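Local coordinates for syndapin (Drosophila melanogaster, PDB 3I2W), which binds phospholipid membranes through its homodimeric EFC/F-BAR domain, the part given here, and probably helps internalise plasma-membrane proteins during endocytosis, at the interface of chains A and B. Sequence-based numbering; all coordinates share one arbitrary frame. Chains: chain A/B, Syndapin.

Contact 1: the interface of chains A and B. Residues chain A 268, 271-272, 275-277; chain B 13, 16, 215, 219.
The indole of A:Trp271 and the side chain of B:Arg16 lie against each other and run in opposite directions, with the ring and guanidinium planes only 12° apart. B:Arg16 NH1 sits over the five-membered ring, 3.6 Å from its centroid, in a cation-pi contact, while the methylene carbon CD packs on the face of the six-membered ring. A bend at chi3 (60°) turns the end of the arginine so that both its aliphatic stretch and its guanidinium follow the indole. On the opposite face lies CB of A:His275, from the tryptophan's own chain. At the edge, A:Trp271 NE1 donates a nearly straight hydrogen bond of 3.2 Å to the hydroxyl OG1 of B:Thr13, which lies in the ring plane and helps fix the rotation of the indole. The ring of B:Phe215 meets the same rim with its tip, CZ, and also packs against A:Gly276, where CE1 lies 3.7 Å from CA, and against CG2 of A:Ile277. Beside the guanidinium, the amide of B:Gln219 reaches A:Leu268, its NE2 3.8 Å from the methyl CD2. The patch belongs to the F-BAR homodimer interface: helix 264-275 of chain A, with the loop after it, packs against helices 11-58 and 169-240 of chain B.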
# COMPACT_ATOMS: atom_id res chain seq x y z
N LEU A 268 -30.08 5.19 -13.49
CA LEU A 268 -31.45 4.72 -13.48
C LEU A 268 -32.15 4.87 -14.83
O LEU A 268 -32.94 4.02 -15.25
CB LEU A 268 -32.24 5.43 -12.40
CG LEU A 268 -31.91 5.02 -10.96
CD1 LEU A 268 -32.93 5.61 -9.99
CD2 LEU A 268 -31.89 3.54 -10.80
N TRP A 271 -31.05 2.09 -16.97
CA TRP A 271 -31.64 0.83 -16.61
C TRP A 271 -33.05 0.65 -17.18
O TRP A 271 -33.42 -0.43 -17.65
CB TRP A 271 -31.78 0.71 -15.11
CG TRP A 271 -32.17 -0.72 -14.71
CD1 TRP A 271 -33.43 -1.20 -14.48
CD2 TRP A 271 -31.29 -1.83 -14.54
NE1 TRP A 271 -33.38 -2.54 -14.15
CE2 TRP A 271 -32.08 -2.95 -14.20
CE3 TRP A 271 -29.91 -1.99 -14.63
CZ2 TRP A 271 -31.54 -4.19 -13.95
CZ3 TRP A 271 -29.37 -3.24 -14.39
CH2 TRP A 271 -30.18 -4.32 -14.07
N SER A 272 -33.84 1.71 -17.10
CA SER A 272 -35.19 1.66 -17.55
C SER A 272 -35.17 1.44 -19.03
O SER A 272 -36.04 0.75 -19.55
CB SER A 272 -35.88 2.94 -17.25
OG SER A 272 -37.21 2.82 -17.67
N HIS A 275 -33.35 -2.37 -19.44
CA HIS A 275 -33.85 -3.48 -18.69
C HIS A 275 -35.27 -3.27 -18.21
O HIS A 275 -35.88 -4.19 -17.70
CB HIS A 275 -32.90 -3.80 -17.54
CG HIS A 275 -31.57 -4.33 -18.00
ND1 HIS A 275 -31.39 -5.63 -18.42
CD2 HIS A 275 -30.36 -3.72 -18.13
CE1 HIS A 275 -30.14 -5.80 -18.81
NE2 HIS A 275 -29.49 -4.66 -18.63
N GLY A 276 -35.84 -2.09 -18.39
CA GLY A 276 -37.12 -1.85 -17.75
C GLY A 276 -38.16 -1.17 -18.60
O GLY A 276 -38.16 -1.27 -19.82
N ILE A 277 -39.05 -0.46 -17.97
CA ILE A 277 -40.21 -0.02 -18.68
C ILE A 277 -40.03 0.78 -19.97
O ILE A 277 -40.86 0.72 -20.80
CB ILE A 277 -41.16 0.71 -17.77
CG1 ILE A 277 -40.54 2.01 -17.27
CG2 ILE A 277 -41.58 -0.18 -16.65
CD1 ILE A 277 -41.60 2.99 -16.76
N THR B 13 -34.67 -6.97 -13.26
CA THR B 13 -34.80 -5.95 -12.24
C THR B 13 -34.73 -6.51 -10.84
O THR B 13 -34.10 -5.92 -9.96
CB THR B 13 -36.03 -5.11 -12.46
OG1 THR B 13 -35.89 -4.45 -13.71
CG2 THR B 13 -36.15 -4.04 -11.43
N ARG B 16 -31.42 -7.52 -9.67
CA ARG B 16 -30.61 -6.36 -9.33
C ARG B 16 -30.70 -5.98 -7.85
O ARG B 16 -29.76 -5.46 -7.31
CB ARG B 16 -30.94 -5.16 -10.24
CG ARG B 16 -30.20 -3.92 -9.75
CD ARG B 16 -30.59 -2.62 -10.45
NE ARG B 16 -32.00 -2.30 -10.29
CZ ARG B 16 -32.56 -1.18 -10.72
NH1 ARG B 16 -31.83 -0.22 -11.29
NH2 ARG B 16 -33.86 -1.00 -10.57
N PHE B 215 -42.23 -1.49 -10.84
CA PHE B 215 -40.91 -1.19 -11.30
C PHE B 215 -40.37 -0.00 -10.56
O PHE B 215 -39.19 0.06 -10.26
CB PHE B 215 -40.97 -0.81 -12.75
CG PHE B 215 -39.63 -0.52 -13.36
CD1 PHE B 215 -38.69 -1.53 -13.55
CD2 PHE B 215 -39.32 0.76 -13.78
CE1 PHE B 215 -37.47 -1.26 -14.12
CE2 PHE B 215 -38.10 1.03 -14.41
CZ PHE B 215 -37.17 0.04 -14.56
N GLN B 219 -36.86 0.90 -8.72
CA GLN B 219 -36.05 2.08 -8.96
C GLN B 219 -35.86 2.89 -7.67
O GLN B 219 -34.79 3.36 -7.39
CB GLN B 219 -36.67 2.95 -10.06
CG GLN B 219 -36.81 2.24 -11.35
CD GLN B 219 -35.56 2.19 -12.15
OE1 GLN B 219 -35.36 3.01 -13.06
NE2 GLN B 219 -34.68 1.25 -11.84

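Contact 2: the interface of chains A and B. Residues chain A 68, 255-256, 259; chain B 233-234, 237.
A:Ile259 meets B:Phe234 through its CG2 methyl, which stands anti to the backbone N while CG1 lies beside that N (chi1 -67°), so that the two branches address different residues of the partner chain. In B:Phe234, chi1 of -77° sends the ring toward chain A and chi2 of -58° turns its face to this methyl. In the helical F-BAR dimer the pair joins helix 248-260 of chain A to the long helix 169-240 of chain B. CG2 of A:Ile259 sits over the centre of the phenyl ring, 3.5 Å from its centroid, a CH-pi contact made as the side chains pass in opposite directions. No nitrogen or oxygen of one chain comes near enough to bond to the other here. The other branch ends in CD1, which packs on B:Leu233 and lies 3.6 Å from its CB; these two side chains cross at a slant. B:Leu233 extends further to a second helix of chain A, 63-105, where its CD1 methyl comes within 3.6 Å of CB of A:Ala68. One turn along the chain B helix from B:Leu233, the imidazole of B:His237 slides alongside A:Phe255 in the opposite sense, with CB of the phenylalanine at the edge of the imidazole plane. The modelled approach of these two rings is too close to be reliable. B:His237 also packs on A:Ser256, its NE2 3.6 Å from CB of the serine.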
# COMPACT_ATOMS: atom_id res chain seq x y z
N ALA A 68 -17.31 5.83 -10.56
CA ALA A 68 -16.88 6.29 -9.29
C ALA A 68 -16.15 5.20 -8.53
O ALA A 68 -15.10 5.46 -8.03
CB ALA A 68 -18.01 6.85 -8.52
N PHE A 255 -9.78 12.60 -7.89
CA PHE A 255 -10.53 11.50 -7.30
C PHE A 255 -11.91 12.05 -6.94
O PHE A 255 -12.93 11.48 -7.35
CB PHE A 255 -9.75 10.95 -6.08
CG PHE A 255 -10.34 9.73 -5.39
CD1 PHE A 255 -11.25 8.89 -5.99
CD2 PHE A 255 -9.91 9.39 -4.12
CE1 PHE A 255 -11.74 7.76 -5.30
CE2 PHE A 255 -10.40 8.28 -3.43
CZ PHE A 255 -11.31 7.47 -4.03
N SER A 256 -11.98 13.14 -6.20
CA SER A 256 -13.30 13.51 -5.77
C SER A 256 -14.16 13.91 -6.97
O SER A 256 -15.34 13.69 -6.90
CB SER A 256 -13.30 14.60 -4.74
OG SER A 256 -12.75 15.65 -5.43
N ILE A 259 -15.76 10.60 -8.12
CA ILE A 259 -16.90 10.31 -7.27
C ILE A 259 -18.10 11.21 -7.55
O ILE A 259 -19.24 10.76 -7.70
CB ILE A 259 -16.50 10.43 -5.81
CG1 ILE A 259 -15.52 9.33 -5.48
CG2 ILE A 259 -17.66 10.19 -4.93
CD1 ILE A 259 -15.12 9.30 -4.02
N LEU B 233 -18.17 6.19 -0.92
CA LEU B 233 -17.06 6.62 -1.71
C LEU B 233 -16.41 7.94 -1.26
O LEU B 233 -15.20 7.98 -1.11
CB LEU B 233 -17.37 6.60 -3.20
CG LEU B 233 -17.55 5.20 -3.80
CD1 LEU B 233 -17.63 5.27 -5.28
CD2 LEU B 233 -16.42 4.32 -3.43
N PHE B 234 -17.16 9.01 -1.02
CA PHE B 234 -16.57 10.22 -0.44
C PHE B 234 -15.98 9.95 0.93
O PHE B 234 -14.92 10.49 1.28
CB PHE B 234 -17.60 11.31 -0.23
CG PHE B 234 -18.00 12.07 -1.50
CD1 PHE B 234 -17.08 12.73 -2.28
CD2 PHE B 234 -19.32 12.16 -1.86
CE1 PHE B 234 -17.45 13.44 -3.41
CE2 PHE B 234 -19.70 12.88 -3.00
CZ PHE B 234 -18.76 13.51 -3.77
N HIS B 237 -12.70 8.46 0.35
CA HIS B 237 -11.88 9.56 -0.04
C HIS B 237 -11.36 10.30 1.19
O HIS B 237 -10.20 10.33 1.40
CB HIS B 237 -12.69 10.46 -0.92
CG HIS B 237 -11.92 11.62 -1.48
ND1 HIS B 237 -11.75 12.80 -0.79
CD2 HIS B 237 -11.34 11.79 -2.69
CE1 HIS B 237 -11.05 13.63 -1.53
NE2 HIS B 237 -10.79 13.05 -2.69

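Contact 3: the interface of chains A and B. Residues chain A 284-287; chain B 137, 193-194, 197, 201.
A:Phe286 packs against B:Tyr193, the two side chains slanting across each other. The tyrosine carbon CE2 stands 3.6 Å above the phenyl plane, displaced toward the rim, and CD2 approaches A:Phe286 CE1 to 3.4 Å. With CG anti to the backbone N (chi1 -176°), A:Phe286 extends along the chain B helix toward B:Glu194, whose CG lies 4.0 Å from CE1 of the phenyl ring. B:Ile197 packs its CD1 methyl against the backbone of A:Phe286, in the middle of the segment. Two residues earlier, A:Pro284 lies more loosely by B:Val137, with CB and CG1 4.3 Å apart. At the polar rim, the backbone N of A:Val287 donates a hydrogen bond of 2.9 Å to the phenolic OH of B:Tyr193, with an angle of 164° at the hydrogen. A phenylalanine in place of B:Tyr193 would probably leave the A:Val287 amide without this acceptor and the A:Phe286 segment less firmly fixed. Within chain B, the hydroxyl OG1 of B:Thr201 donates to the carbonyl O of B:Ile197, from above the carbonyl plane. Together these contacts hold the extended C-terminal segment of chain A against helices 114-159 and 169-240 of its partner, probably adding to the hold between the subunits of the homodimer.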
# COMPACT_ATOMS: atom_id res chain seq x y z
N PRO A 284 -49.44 -8.12 -29.01
CA PRO A 284 -49.85 -9.24 -29.81
C PRO A 284 -50.70 -8.72 -30.92
O PRO A 284 -51.54 -7.85 -30.73
CB PRO A 284 -50.66 -10.08 -28.85
CG PRO A 284 -50.22 -9.67 -27.52
CD PRO A 284 -49.97 -8.23 -27.64
N SER A 285 -50.48 -9.28 -32.09
CA SER A 285 -51.01 -8.81 -33.35
C SER A 285 -51.53 -10.07 -34.02
O SER A 285 -50.96 -11.16 -33.84
CB SER A 285 -49.83 -8.29 -34.16
OG SER A 285 -48.67 -9.11 -33.85
N PHE A 286 -52.59 -9.97 -34.79
CA PHE A 286 -53.05 -11.11 -35.55
C PHE A 286 -51.99 -11.54 -36.57
O PHE A 286 -51.70 -10.78 -37.48
CB PHE A 286 -54.35 -10.73 -36.25
CG PHE A 286 -54.99 -11.85 -36.99
CD1 PHE A 286 -55.99 -12.59 -36.40
CD2 PHE A 286 -54.58 -12.17 -38.28
CE1 PHE A 286 -56.59 -13.63 -37.08
CE2 PHE A 286 -55.17 -13.22 -38.98
CZ PHE A 286 -56.18 -13.95 -38.38
N VAL A 287 -51.39 -12.72 -36.42
CA VAL A 287 -50.54 -13.25 -37.48
C VAL A 287 -51.25 -14.29 -38.34
O VAL A 287 -51.81 -15.27 -37.83
CB VAL A 287 -49.14 -13.74 -37.00
CG1 VAL A 287 -49.25 -14.84 -35.97
CG2 VAL A 287 -48.29 -14.22 -38.18
N VAL B 137 -54.17 -15.86 -26.24
CA VAL B 137 -53.82 -15.48 -27.58
C VAL B 137 -53.02 -16.60 -28.18
O VAL B 137 -53.22 -16.93 -29.30
CB VAL B 137 -53.11 -14.14 -27.70
CG1 VAL B 137 -52.38 -14.04 -29.02
CG2 VAL B 137 -54.11 -13.03 -27.64
N TYR B 193 -59.51 -16.24 -32.20
CA TYR B 193 -58.23 -15.60 -32.25
C TYR B 193 -58.41 -14.06 -32.24
O TYR B 193 -57.99 -13.40 -31.31
CB TYR B 193 -57.41 -16.19 -33.41
CG TYR B 193 -55.98 -15.75 -33.58
CD1 TYR B 193 -55.19 -15.27 -32.53
CD2 TYR B 193 -55.37 -15.86 -34.82
CE1 TYR B 193 -53.84 -14.87 -32.75
CE2 TYR B 193 -54.06 -15.45 -35.05
CZ TYR B 193 -53.31 -14.96 -34.03
OH TYR B 193 -52.02 -14.59 -34.31
N GLU B 194 -59.09 -13.49 -33.22
CA GLU B 194 -59.46 -12.07 -33.22
C GLU B 194 -60.06 -11.61 -31.91
O GLU B 194 -59.91 -10.48 -31.54
CB GLU B 194 -60.44 -11.77 -34.34
CG GLU B 194 -59.81 -11.74 -35.76
CD GLU B 194 -60.87 -11.94 -36.87
OE1 GLU B 194 -62.09 -11.93 -36.54
OE2 GLU B 194 -60.48 -12.10 -38.05
N ILE B 197 -57.02 -11.46 -29.27
CA ILE B 197 -56.24 -10.28 -29.53
C ILE B 197 -56.92 -8.99 -29.07
O ILE B 197 -56.33 -8.14 -28.41
CB ILE B 197 -55.85 -10.20 -30.95
CG1 ILE B 197 -54.65 -11.12 -31.13
CG2 ILE B 197 -55.42 -8.80 -31.25
CD1 ILE B 197 -54.29 -11.43 -32.50
N THR B 201 -55.67 -6.60 -26.05
CA THR B 201 -55.36 -5.21 -26.47
C THR B 201 -56.06 -4.20 -25.60
O THR B 201 -55.65 -3.07 -25.51
CB THR B 201 -55.62 -4.87 -27.96
OG1 THR B 201 -55.03 -5.87 -28.79
CG2 THR B 201 -54.97 -3.54 -28.36

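Helix 169-240 of chain B runs through all three patches, while chain A supplies successive parts of its C-terminal region: helix 248-260 at contact 2 (together with A:Ala68 of helix 63-105), helix 264-275 and the loop after it at contact 1, and the extended tail at contact 3. The C-alpha centres lie about 25 Å apart for contacts 1 and 2, 28 Å for contacts 1 and 3, and 52 Å for contacts 2 and 3, placing contact 1 between the others. Chain A thus follows its partner outward along the elongated dimer, whose two-fold symmetry repeats contacts 1 and 2 and probably contact 3.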